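Local coordinates for peptidase M3B, oligoendopeptidase F (Enterococcus faecium, PDB 2QR4), which probably hydrolyses peptide bonds within short peptides as a metal-dependent endopeptidase of family M3, at residues Glu397-Thr402 / Leu531-Ala536; Leu515-Leu520 / Ile559-Ser564; Ser34-Ala39 / Trp104-Glu109; Glu23-Thr28 / Ile40-Arg45. All coordinates share one frame; numbering follows the deposited sequence.

Interaction 1. Residues Glu397-Thr402 / Leu531-Ala536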
# COMPACT_ATOMS: atom_id res chain seq x y z
N GLU A 397 -30.00 -10.37 6.72
CA GLU A 397 -30.48 -9.84 5.46
C GLU A 397 -31.53 -10.74 4.83
O GLU A 397 -32.41 -10.28 4.10
CB GLU A 397 -29.31 -9.68 4.48
CG GLU A 397 -29.53 -8.64 3.41
CD GLU A 397 -29.73 -7.25 3.98
OE1 GLU A 397 -29.47 -7.05 5.19
OE2 GLU A 397 -30.14 -6.35 3.23
N ILE A 398 -31.44 -12.03 5.13
CA ILE A 398 -32.39 -13.01 4.64
C ILE A 398 -33.79 -12.75 5.18
O ILE A 398 -34.77 -12.87 4.44
CB ILE A 398 -31.97 -14.44 5.01
CG1 ILE A 398 -30.87 -14.93 4.07
CG2 ILE A 398 -33.15 -15.39 4.94
CD1 ILE A 398 -30.09 -16.10 4.61
N ALA A 399 -33.88 -12.38 6.45
CA ALA A 399 -35.18 -12.17 7.09
C ALA A 399 -35.89 -10.96 6.50
O ALA A 399 -37.10 -10.84 6.57
CB ALA A 399 -35.03 -12.01 8.59
N SER A 400 -35.09 -10.07 5.91
CA SER A 400 -35.59 -8.87 5.29
C SER A 400 -36.04 -9.14 3.87
O SER A 400 -37.15 -8.80 3.48
CB SER A 400 -34.48 -7.80 5.29
OG SER A 400 -34.34 -7.23 6.58
N THR A 401 -35.15 -9.76 3.09
CA THR A 401 -35.43 -10.08 1.70
C THR A 401 -36.60 -11.05 1.59
O THR A 401 -37.41 -10.94 0.68
CB THR A 401 -34.18 -10.67 1.03
OG1 THR A 401 -33.06 -9.85 1.34
CG2 THR A 401 -34.33 -10.76 -0.49
N THR A 402 -36.70 -11.99 2.53
CA THR A 402 -37.77 -12.97 2.51
C THR A 402 -39.09 -12.23 2.60
O THR A 402 -40.03 -12.54 1.86
CB THR A 402 -37.66 -13.97 3.67
OG1 THR A 402 -36.38 -14.61 3.63
CG2 THR A 402 -38.73 -15.04 3.58
N LEU A 531 -39.07 -20.05 11.34
CA LEU A 531 -39.12 -19.44 12.65
C LEU A 531 -37.95 -19.90 13.50
O LEU A 531 -37.33 -19.10 14.20
CB LEU A 531 -40.45 -19.75 13.36
CG LEU A 531 -41.76 -19.29 12.73
CD1 LEU A 531 -42.92 -19.45 13.71
CD2 LEU A 531 -41.67 -17.85 12.24
N ALA A 532 -37.64 -21.19 13.43
CA ALA A 532 -36.50 -21.74 14.17
C ALA A 532 -35.17 -21.16 13.68
O ALA A 532 -34.21 -21.07 14.44
CB ALA A 532 -36.48 -23.27 14.07
N TYR A 533 -35.13 -20.76 12.41
CA TYR A 533 -33.97 -20.05 11.88
C TYR A 533 -33.90 -18.63 12.43
O TYR A 533 -32.82 -18.04 12.52
CB TYR A 533 -33.99 -20.03 10.35
CG TYR A 533 -33.66 -18.67 9.78
CD1 TYR A 533 -32.36 -18.19 9.81
CD2 TYR A 533 -34.65 -17.87 9.24
CE1 TYR A 533 -32.06 -16.94 9.30
CE2 TYR A 533 -34.36 -16.62 8.72
CZ TYR A 533 -33.06 -16.16 8.76
OH TYR A 533 -32.76 -14.91 8.25
N LEU A 534 -35.06 -18.09 12.79
CA LEU A 534 -35.14 -16.77 13.42
C LEU A 534 -34.70 -16.86 14.88
O LEU A 534 -34.08 -15.94 15.41
CB LEU A 534 -36.56 -16.23 13.33
CG LEU A 534 -37.11 -15.94 11.94
CD1 LEU A 534 -38.60 -15.66 12.00
CD2 LEU A 534 -36.36 -14.77 11.28
N LYS A 535 -35.03 -17.98 15.51
CA LYS A 535 -34.70 -18.22 16.91
C LYS A 535 -33.23 -18.60 17.09
O LYS A 535 -32.66 -18.41 18.16
CB LYS A 535 -35.61 -19.31 17.48
CG LYS A 535 -37.06 -18.87 17.67
CD LYS A 535 -38.02 -20.04 17.50
CE LYS A 535 -37.51 -21.30 18.19
NZ LYS A 535 -38.10 -22.53 17.60
N ALA A 536 -32.62 -19.13 16.04
CA ALA A 536 -31.19 -19.44 16.05
C ALA A 536 -30.34 -18.20 16.33
O ALA A 536 -29.65 -18.13 17.35
CB ALA A 536 -30.77 -20.08 14.73
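A399 and L534 mark the nearest backbone approach, CA to CA 7.8 Å, between two helical segments that run roughly antiparallel, 146° between their directions, with axes no closer than 11.5 Å. That gap is bridged mainly by Y533, whose side chain reaches across with its phenol end foremost. I398 presents CG2 rather than the longer CG1 branch to the phenol, because CG2 stands anti to the backbone N. I398 CG2 sits 3.4 Å from Y533 OH and 3.9 Å from Y533 CZ, meeting the ring at a slant, and I398 CB also touches the hydroxyl. A399 CB packs 4.1 Å from L534 CD2, a methyl-to-methyl touch next to the tyrosine. Y533 OH also comes within 3.3 Å of A399 N, but the angle is too poor for a hydrogen bond; the hydroxyl is bonded instead to L395 O, one turn before A399 on the facing helix 394-414. A buried polar tip thus finds its partner while its flank stays apolar. Helices pack round the contact: 503-520 meets I398 through L515, 542-548 touches both I398 and Y533 through M546, and 361-379, which carries the HExxH signature of such peptidases, lies against A399 through H376 and S400 through H373.

Interaction 2. Residues Leu515-Leu520 / Ile559-Ser564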
# COMPACT_ATOMS: atom_id res chain seq x y z
N LEU A 515 -36.74 -19.62 0.65
CA LEU A 515 -37.49 -19.59 1.89
C LEU A 515 -38.90 -18.99 1.73
O LEU A 515 -39.84 -19.47 2.35
CB LEU A 515 -36.71 -18.86 2.98
CG LEU A 515 -35.56 -19.66 3.58
CD1 LEU A 515 -34.77 -18.80 4.54
CD2 LEU A 515 -36.10 -20.93 4.28
N ALA A 516 -39.04 -17.96 0.91
CA ALA A 516 -40.36 -17.37 0.68
C ALA A 516 -41.25 -18.33 -0.09
O ALA A 516 -42.47 -18.41 0.15
CB ALA A 516 -40.26 -16.04 -0.06
N LYS A 517 -40.64 -19.07 -1.02
CA LYS A 517 -41.37 -20.01 -1.87
C LYS A 517 -41.86 -21.22 -1.07
O LYS A 517 -42.93 -21.75 -1.35
CB LYS A 517 -40.52 -20.43 -3.07
CG LYS A 517 -41.32 -21.04 -4.23
CD LYS A 517 -41.36 -22.57 -4.16
CE LYS A 517 -39.97 -23.17 -4.28
NZ LYS A 517 -40.00 -24.61 -4.64
N LYS A 518 -41.10 -21.63 -0.06
CA LYS A 518 -41.55 -22.70 0.82
C LYS A 518 -42.69 -22.24 1.72
O LYS A 518 -43.60 -23.02 2.05
CB LYS A 518 -40.41 -23.24 1.70
CG LYS A 518 -39.46 -24.16 0.96
CD LYS A 518 -38.36 -24.68 1.87
CE LYS A 518 -37.37 -25.52 1.06
NZ LYS A 518 -36.87 -24.78 -0.15
N ILE A 519 -42.63 -20.97 2.14
CA ILE A 519 -43.68 -20.45 3.00
C ILE A 519 -44.95 -20.22 2.19
O ILE A 519 -46.03 -20.70 2.56
CB ILE A 519 -43.26 -19.15 3.71
CG1 ILE A 519 -42.10 -19.41 4.66
CG2 ILE A 519 -44.44 -18.59 4.50
CD1 ILE A 519 -41.30 -18.16 4.98
N LEU A 520 -44.81 -19.53 1.06
CA LEU A 520 -46.00 -19.16 0.27
C LEU A 520 -46.78 -20.36 -0.27
O LEU A 520 -47.88 -20.20 -0.77
CB LEU A 520 -45.64 -18.22 -0.87
CG LEU A 520 -45.23 -16.82 -0.43
CD1 LEU A 520 -44.39 -16.16 -1.49
CD2 LEU A 520 -46.44 -15.99 -0.11
N ILE A 559 -30.76 -21.99 -6.35
CA ILE A 559 -30.50 -20.86 -7.24
C ILE A 559 -31.32 -21.06 -8.49
O ILE A 559 -31.89 -20.11 -9.03
CB ILE A 559 -29.01 -20.69 -7.57
CG1 ILE A 559 -28.21 -20.45 -6.29
CG2 ILE A 559 -28.83 -19.51 -8.49
CD1 ILE A 559 -26.72 -20.59 -6.46
N GLU A 560 -31.40 -22.31 -8.94
CA GLU A 560 -32.25 -22.62 -10.08
C GLU A 560 -33.73 -22.25 -9.87
O GLU A 560 -34.38 -21.79 -10.80
CB GLU A 560 -32.04 -24.07 -10.55
CG GLU A 560 -30.85 -24.17 -11.54
CD GLU A 560 -30.23 -25.55 -11.66
OE1 GLU A 560 -30.77 -26.52 -11.09
OE2 GLU A 560 -29.19 -25.66 -12.35
N ASP A 561 -34.24 -22.39 -8.64
CA ASP A 561 -35.61 -21.96 -8.34
C ASP A 561 -35.79 -20.45 -8.49
O ASP A 561 -36.80 -19.98 -9.01
CB ASP A 561 -36.01 -22.38 -6.93
CG ASP A 561 -36.22 -23.87 -6.79
OD1 ASP A 561 -36.36 -24.56 -7.83
OD2 ASP A 561 -36.24 -24.35 -5.63
N ALA A 562 -34.80 -19.69 -8.02
CA ALA A 562 -34.84 -18.24 -8.13
C ALA A 562 -34.83 -17.86 -9.62
O ALA A 562 -35.67 -17.07 -10.07
CB ALA A 562 -33.64 -17.63 -7.41
N MSE A 563 -33.90 -18.45 -10.36
CA MSE A 563 -33.81 -18.25 -11.80
C MSE A 563 -35.13 -18.52 -12.51
O MSE A 563 -35.54 -17.76 -13.38
CB MSE A 563 -32.71 -19.12 -12.39
CG MSE A 563 -31.31 -18.72 -11.99
SE MSE A 563 -30.84 -16.89 -12.52
CE MSE A 563 -29.03 -16.85 -11.76
N SER A 564 -35.80 -19.60 -12.12
CA SER A 564 -37.05 -19.94 -12.76
C SER A 564 -38.05 -18.82 -12.52
O SER A 564 -38.84 -18.46 -13.41
CB SER A 564 -37.59 -21.27 -12.24
OG SER A 564 -38.94 -21.46 -12.69
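K517 and D561 face each other across two helices of the mostly helical M3 peptidase fold, 503-520 and 557-579, in a surface contact carried by a single long salt bridge. The backbones stay well separated, K517 CA to D561 CA 8.9 Å, and the segments bury little surface against each other. Along 559-564, I559 and then E560 turn to another neighbour, helix 246-258, where both meet V255 and E560 also reaches K258. D561 comes next and points at the other segment. Its CG is anti to the carbonyl carbon (chi1 -71°), which sends the carboxylate out toward K517. One full turn after I559, M563, a selenomethionine in this crystal, packs on V256, so that I559 and M563 give the 246-258 side apolar contacts alongside the charged E560. The lysine chain bends at chi2 and chi3 and crosses the aspartate at about a right angle. K518 NZ is a second positive charge near D561 OD2, 5.5 Å away and not in contact, and may add to the field at the carboxylate. The bridge itself is loose: K517 NZ lies 3.9 Å from D561 OD2, with K517 CE scarcely farther from that oxygen, at 4.1 Å.

Interaction 3. Residues Ser34-Ala39 / Trp104-Glu109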
# COMPACT_ATOMS: atom_id res chain seq x y z
N SER A 34 -8.29 -24.27 35.57
CA SER A 34 -8.44 -22.94 36.14
C SER A 34 -7.57 -21.94 35.38
O SER A 34 -8.06 -20.91 34.93
CB SER A 34 -8.06 -22.99 37.63
OG SER A 34 -8.24 -21.74 38.26
N GLN A 35 -6.29 -22.26 35.23
CA GLN A 35 -5.36 -21.36 34.57
C GLN A 35 -5.73 -21.19 33.12
O GLN A 35 -5.51 -20.13 32.52
CB GLN A 35 -3.94 -21.91 34.68
CG GLN A 35 -3.33 -21.81 36.08
CD GLN A 35 -3.73 -22.96 36.99
OE1 GLN A 35 -4.65 -23.73 36.69
NE2 GLN A 35 -3.03 -23.09 38.11
N PHE A 36 -6.29 -22.26 32.56
CA PHE A 36 -6.71 -22.28 31.17
C PHE A 36 -7.90 -21.33 31.00
O PHE A 36 -7.93 -20.53 30.07
CB PHE A 36 -7.10 -23.71 30.79
CG PHE A 36 -7.41 -23.91 29.34
CD1 PHE A 36 -6.39 -23.98 28.40
CD2 PHE A 36 -8.72 -24.08 28.91
CE1 PHE A 36 -6.67 -24.18 27.05
CE2 PHE A 36 -9.01 -24.28 27.56
CZ PHE A 36 -7.99 -24.32 26.63
N LEU A 37 -8.85 -21.42 31.92
CA LEU A 37 -10.01 -20.55 31.93
C LEU A 37 -9.59 -19.10 32.09
O LEU A 37 -10.09 -18.23 31.38
CB LEU A 37 -10.97 -20.94 33.07
CG LEU A 37 -12.25 -20.11 33.25
CD1 LEU A 37 -13.06 -20.04 31.97
CD2 LEU A 37 -13.10 -20.64 34.39
N ASN A 38 -8.68 -18.84 33.02
CA ASN A 38 -8.25 -17.47 33.27
C ASN A 38 -7.57 -16.84 32.05
O ASN A 38 -7.79 -15.68 31.74
CB ASN A 38 -7.36 -17.39 34.52
CG ASN A 38 -8.09 -17.82 35.78
OD1 ASN A 38 -9.29 -17.58 35.93
ND2 ASN A 38 -7.38 -18.48 36.69
N ALA A 39 -6.77 -17.63 31.35
CA ALA A 39 -6.12 -17.17 30.12
C ALA A 39 -7.14 -16.81 29.04
O ALA A 39 -7.06 -15.74 28.42
CB ALA A 39 -5.14 -18.23 29.60
N TRP A 104 -10.59 -31.07 26.33
CA TRP A 104 -11.95 -31.41 26.78
C TRP A 104 -11.94 -32.05 28.17
O TRP A 104 -12.98 -32.16 28.82
CB TRP A 104 -12.70 -32.29 25.76
CG TRP A 104 -12.63 -31.78 24.37
CD1 TRP A 104 -12.07 -32.41 23.29
CD2 TRP A 104 -13.10 -30.50 23.89
NE1 TRP A 104 -12.16 -31.61 22.17
CE2 TRP A 104 -12.79 -30.43 22.51
CE3 TRP A 104 -13.74 -29.42 24.49
CZ2 TRP A 104 -13.11 -29.33 21.73
CZ3 TRP A 104 -14.06 -28.31 23.71
CH2 TRP A 104 -13.74 -28.28 22.34
N GLN A 105 -10.76 -32.43 28.64
CA GLN A 105 -10.61 -32.92 30.00
C GLN A 105 -10.72 -31.75 30.98
O GLN A 105 -11.25 -31.89 32.09
CB GLN A 105 -9.27 -33.65 30.17
CG GLN A 105 -9.10 -34.36 31.51
CD GLN A 105 -10.36 -35.06 31.97
OE1 GLN A 105 -10.77 -34.92 33.13
NE2 GLN A 105 -11.01 -35.81 31.07
N TYR A 106 -10.24 -30.58 30.55
CA TYR A 106 -10.37 -29.34 31.31
C TYR A 106 -11.84 -28.94 31.42
O TYR A 106 -12.27 -28.39 32.43
CB TYR A 106 -9.62 -28.21 30.61
CG TYR A 106 -8.13 -28.12 30.86
CD1 TYR A 106 -7.53 -28.75 31.95
CD2 TYR A 106 -7.32 -27.36 30.03
CE1 TYR A 106 -6.16 -28.64 32.18
CE2 TYR A 106 -5.96 -27.24 30.24
CZ TYR A 106 -5.38 -27.87 31.31
OH TYR A 106 -4.02 -27.73 31.50
N PHE A 107 -12.60 -29.21 30.37
CA PHE A 107 -14.03 -28.88 30.34
C PHE A 107 -14.85 -29.72 31.32
O PHE A 107 -15.82 -29.22 31.89
CB PHE A 107 -14.58 -29.01 28.92
CG PHE A 107 -14.30 -27.81 28.05
CD1 PHE A 107 -13.00 -27.49 27.70
CD2 PHE A 107 -15.32 -27.01 27.60
CE1 PHE A 107 -12.74 -26.38 26.91
CE2 PHE A 107 -15.06 -25.90 26.81
CZ PHE A 107 -13.78 -25.59 26.47
N LYS A 108 -14.47 -30.97 31.52
CA LYS A 108 -15.13 -31.80 32.52
C LYS A 108 -14.87 -31.21 33.90
O LYS A 108 -15.77 -31.15 34.74
CB LYS A 108 -14.62 -33.24 32.48
CG LYS A 108 -15.27 -34.11 31.42
CD LYS A 108 -15.17 -35.58 31.80
CE LYS A 108 -15.74 -35.82 33.20
NZ LYS A 108 -15.71 -37.25 33.60
N GLU A 109 -13.64 -30.76 34.13
CA GLU A 109 -13.22 -30.26 35.44
C GLU A 109 -13.82 -28.90 35.78
O GLU A 109 -14.07 -28.60 36.94
CB GLU A 109 -11.69 -30.21 35.53
CG GLU A 109 -10.99 -31.47 35.05
CD GLU A 109 -9.50 -31.48 35.31
OE1 GLU A 109 -8.96 -32.57 35.58
OE2 GLU A 109 -8.86 -30.40 35.25
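F36 meets Y106 and F107 where helix 33-63 passes helix 100-109, the CA atoms of F36 and Y106 lying 8.0 Å apart. The first segment starts at S34, whose carbonyl takes the backbone N-H of N38 in a regular helical bond. At F36 the side chain heads straight across: with CG anti to the backbone N (chi1 -173°), the ring is carried into the space between the helices. Y106 then comes over one face of it. The tyrosine's CD2 and CE2 atoms lie above the root of the phenylalanine rather than its middle, with Y106 CD2 3.5 Å from F36 CG. The planes are inclined at 43° and the centroids are 5.1 Å apart, an oblique pairing that is neither stacked nor edge-to-face. Farther out, F36 CE2 approaches F107 CE1 at 4.3 Å, and F107 is in turn covered on one face by W104 from its own helix. L37, next along, looks elsewhere, to E110 and L113; A39 reaches back to L29. The tyrosine hydroxyl bonds to L29 O, in the link that leads into helix 33-63. Between the segments themselves the contact is carbon against carbon, almost all of it aromatic, so it rests on dispersion and exclusion of water, while the one polar group of the trio is satisfied outside the ring cluster and ties Y106 to the entry of the opposing helix.

Interaction 4. Residues Glu23-Thr28 / Ile40-Arg45; sequences EKHKGT and IEFVLR
H25 and F42 bring the two backbones to their nearest approach, CA to CA 8.1 Å, where a short, weakly bonded helical turn at 23-25 faces the regular helix that runs through 40-45. The histidine leans over one face of the phenylalanine, CD2 foremost, near the root of its side chain. H25 CD2 does the closest touching, 3.5 Å from F42 CG, and H25 NE2 sits 3.6 Å from F42 CB. The rings are inclined by 31° with centroids 4.9 Å apart, an oblique aromatic pair. F42 reaches this position with CG anti to the backbone N (chi1 168°), turning its side chain toward the short turn. Directly after the histidine the chain reverses in a type II beta turn from H25 to T28. T28 N (3.1 Å) and T28 OG1 (2.5 Å) both donate to H25 O, and G27 takes the third position with positive phi (76°), a conformation that favours glycine. The turn is held from outside too, since G27 N donates to E94 OE2 of helix 91-95. In the N-terminal helical region, helix 22-25 is thus linked to helix 33-63 both along the chain through this turn and across it by the ring contact. R45 lies one turn beyond F42 and folds back over its own helix, the centre of its guanidinium face 4.0 Å from F42 CA. R45 NH1 makes a salt bridge with E18, and R45 NH2 stays 6.1 Å from H25 NE2.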
# COMPACT_ATOMS: atom_id res chain seq x y z
N GLU A 23 1.82 -11.36 30.08
CA GLU A 23 2.99 -12.11 30.48
C GLU A 23 2.65 -13.20 31.48
O GLU A 23 3.16 -14.31 31.39
CB GLU A 23 4.04 -11.17 31.06
CG GLU A 23 5.46 -11.66 30.86
CD GLU A 23 5.69 -12.17 29.45
OE1 GLU A 23 4.94 -11.76 28.54
OE2 GLU A 23 6.61 -12.99 29.25
N LYS A 24 1.78 -12.86 32.43
CA LYS A 24 1.37 -13.78 33.50
C LYS A 24 0.59 -15.00 33.03
O LYS A 24 0.62 -16.04 33.68
CB LYS A 24 0.53 -13.04 34.55
CG LYS A 24 1.33 -12.20 35.51
CD LYS A 24 0.63 -12.08 36.86
CE LYS A 24 1.51 -11.36 37.87
NZ LYS A 24 1.07 -11.61 39.27
N HIS A 25 -0.12 -14.89 31.91
CA HIS A 25 -0.93 -16.00 31.45
C HIS A 25 -0.14 -16.90 30.51
O HIS A 25 -0.33 -18.11 30.49
CB HIS A 25 -2.23 -15.51 30.81
CG HIS A 25 -3.13 -14.80 31.78
ND1 HIS A 25 -3.77 -15.46 32.80
CD2 HIS A 25 -3.46 -13.50 31.91
CE1 HIS A 25 -4.47 -14.60 33.51
NE2 HIS A 25 -4.29 -13.39 32.99
N LYS A 26 0.76 -16.29 29.75
CA LYS A 26 1.57 -17.02 28.80
C LYS A 26 2.30 -18.17 29.48
O LYS A 26 2.85 -18.01 30.57
CB LYS A 26 2.56 -16.07 28.11
CG LYS A 26 3.48 -16.73 27.12
CD LYS A 26 4.27 -15.71 26.30
CE LYS A 26 5.29 -16.41 25.41
NZ LYS A 26 6.00 -15.47 24.52
N GLY A 27 2.26 -19.34 28.86
CA GLY A 27 2.96 -20.51 29.37
C GLY A 27 2.32 -21.21 30.55
O GLY A 27 2.93 -22.09 31.15
N THR A 28 1.08 -20.83 30.89
CA THR A 28 0.37 -21.46 32.00
C THR A 28 -0.71 -22.44 31.59
O THR A 28 -1.24 -23.18 32.43
CB THR A 28 -0.32 -20.42 32.90
OG1 THR A 28 -1.34 -19.75 32.16
CG2 THR A 28 0.69 -19.41 33.46
N ILE A 40 -8.10 -17.69 28.80
CA ILE A 40 -9.14 -17.44 27.82
C ILE A 40 -9.90 -16.18 28.18
O ILE A 40 -10.20 -15.36 27.32
CB ILE A 40 -10.14 -18.60 27.76
CG1 ILE A 40 -9.51 -19.82 27.12
CG2 ILE A 40 -11.35 -18.19 26.96
CD1 ILE A 40 -10.21 -21.09 27.43
N GLU A 41 -10.21 -16.02 29.46
CA GLU A 41 -10.94 -14.85 29.92
C GLU A 41 -10.14 -13.60 29.66
O GLU A 41 -10.69 -12.59 29.22
CB GLU A 41 -11.26 -14.96 31.41
CG GLU A 41 -12.45 -15.82 31.67
CD GLU A 41 -12.55 -16.24 33.12
OE1 GLU A 41 -11.60 -15.96 33.88
OE2 GLU A 41 -13.58 -16.84 33.50
N PHE A 42 -8.84 -13.66 29.93
CA PHE A 42 -7.99 -12.52 29.74
C PHE A 42 -7.90 -12.12 28.27
O PHE A 42 -8.18 -10.96 27.94
CB PHE A 42 -6.58 -12.73 30.30
CG PHE A 42 -5.60 -11.67 29.87
CD1 PHE A 42 -5.53 -10.46 30.56
CD2 PHE A 42 -4.79 -11.85 28.76
CE1 PHE A 42 -4.65 -9.46 30.16
CE2 PHE A 42 -3.89 -10.85 28.34
CZ PHE A 42 -3.82 -9.66 29.03
N VAL A 43 -7.53 -13.04 27.38
CA VAL A 43 -7.25 -12.58 26.02
C VAL A 43 -8.52 -12.18 25.29
O VAL A 43 -8.50 -11.26 24.49
CB VAL A 43 -6.35 -13.52 25.14
CG1 VAL A 43 -5.36 -14.33 25.96
CG2 VAL A 43 -7.19 -14.39 24.25
N LEU A 44 -9.63 -12.85 25.55
CA LEU A 44 -10.86 -12.50 24.88
C LEU A 44 -11.31 -11.11 25.32
O LEU A 44 -11.82 -10.33 24.53
CB LEU A 44 -11.95 -13.55 25.15
CG LEU A 44 -12.30 -14.46 23.96
CD1 LEU A 44 -11.21 -14.53 22.90
CD2 LEU A 44 -12.68 -15.85 24.44
N ARG A 45 -11.11 -10.81 26.59
CA ARG A 45 -11.56 -9.57 27.15
C ARG A 45 -10.75 -8.42 26.57
O ARG A 45 -11.30 -7.39 26.19
CB ARG A 45 -11.43 -9.63 28.67
CG ARG A 45 -11.71 -8.35 29.39
CD ARG A 45 -10.78 -8.21 30.58
NE ARG A 45 -10.76 -9.38 31.45
CZ ARG A 45 -9.71 -9.75 32.19
NH1 ARG A 45 -8.59 -9.03 32.15
NH2 ARG A 45 -9.79 -10.84 32.96

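In the fold
The four contacts form two pairs far apart in one helical chain. Interactions 3 and 4 come first along the sequence and share helix 33-63; their centres are 12 Å apart, their segments alternate, and they touch where A39 CA meets H25 ND1 at 4.0 Å. Interactions 1 and 2 follow, both in the M3 peptidase region, with centres 15 Å apart and segments that also alternate; I398 CG2 packs on L515 CD1 at 3.8 Å. About 35 Å separates the centres of interactions 1 and 3, with nearest atoms about 19 Å apart. One pair thus packs the N-terminal helices; in the other, interaction 1 lies against the HExxH-bearing helix 361-379 and interaction 2 farther out at the surface.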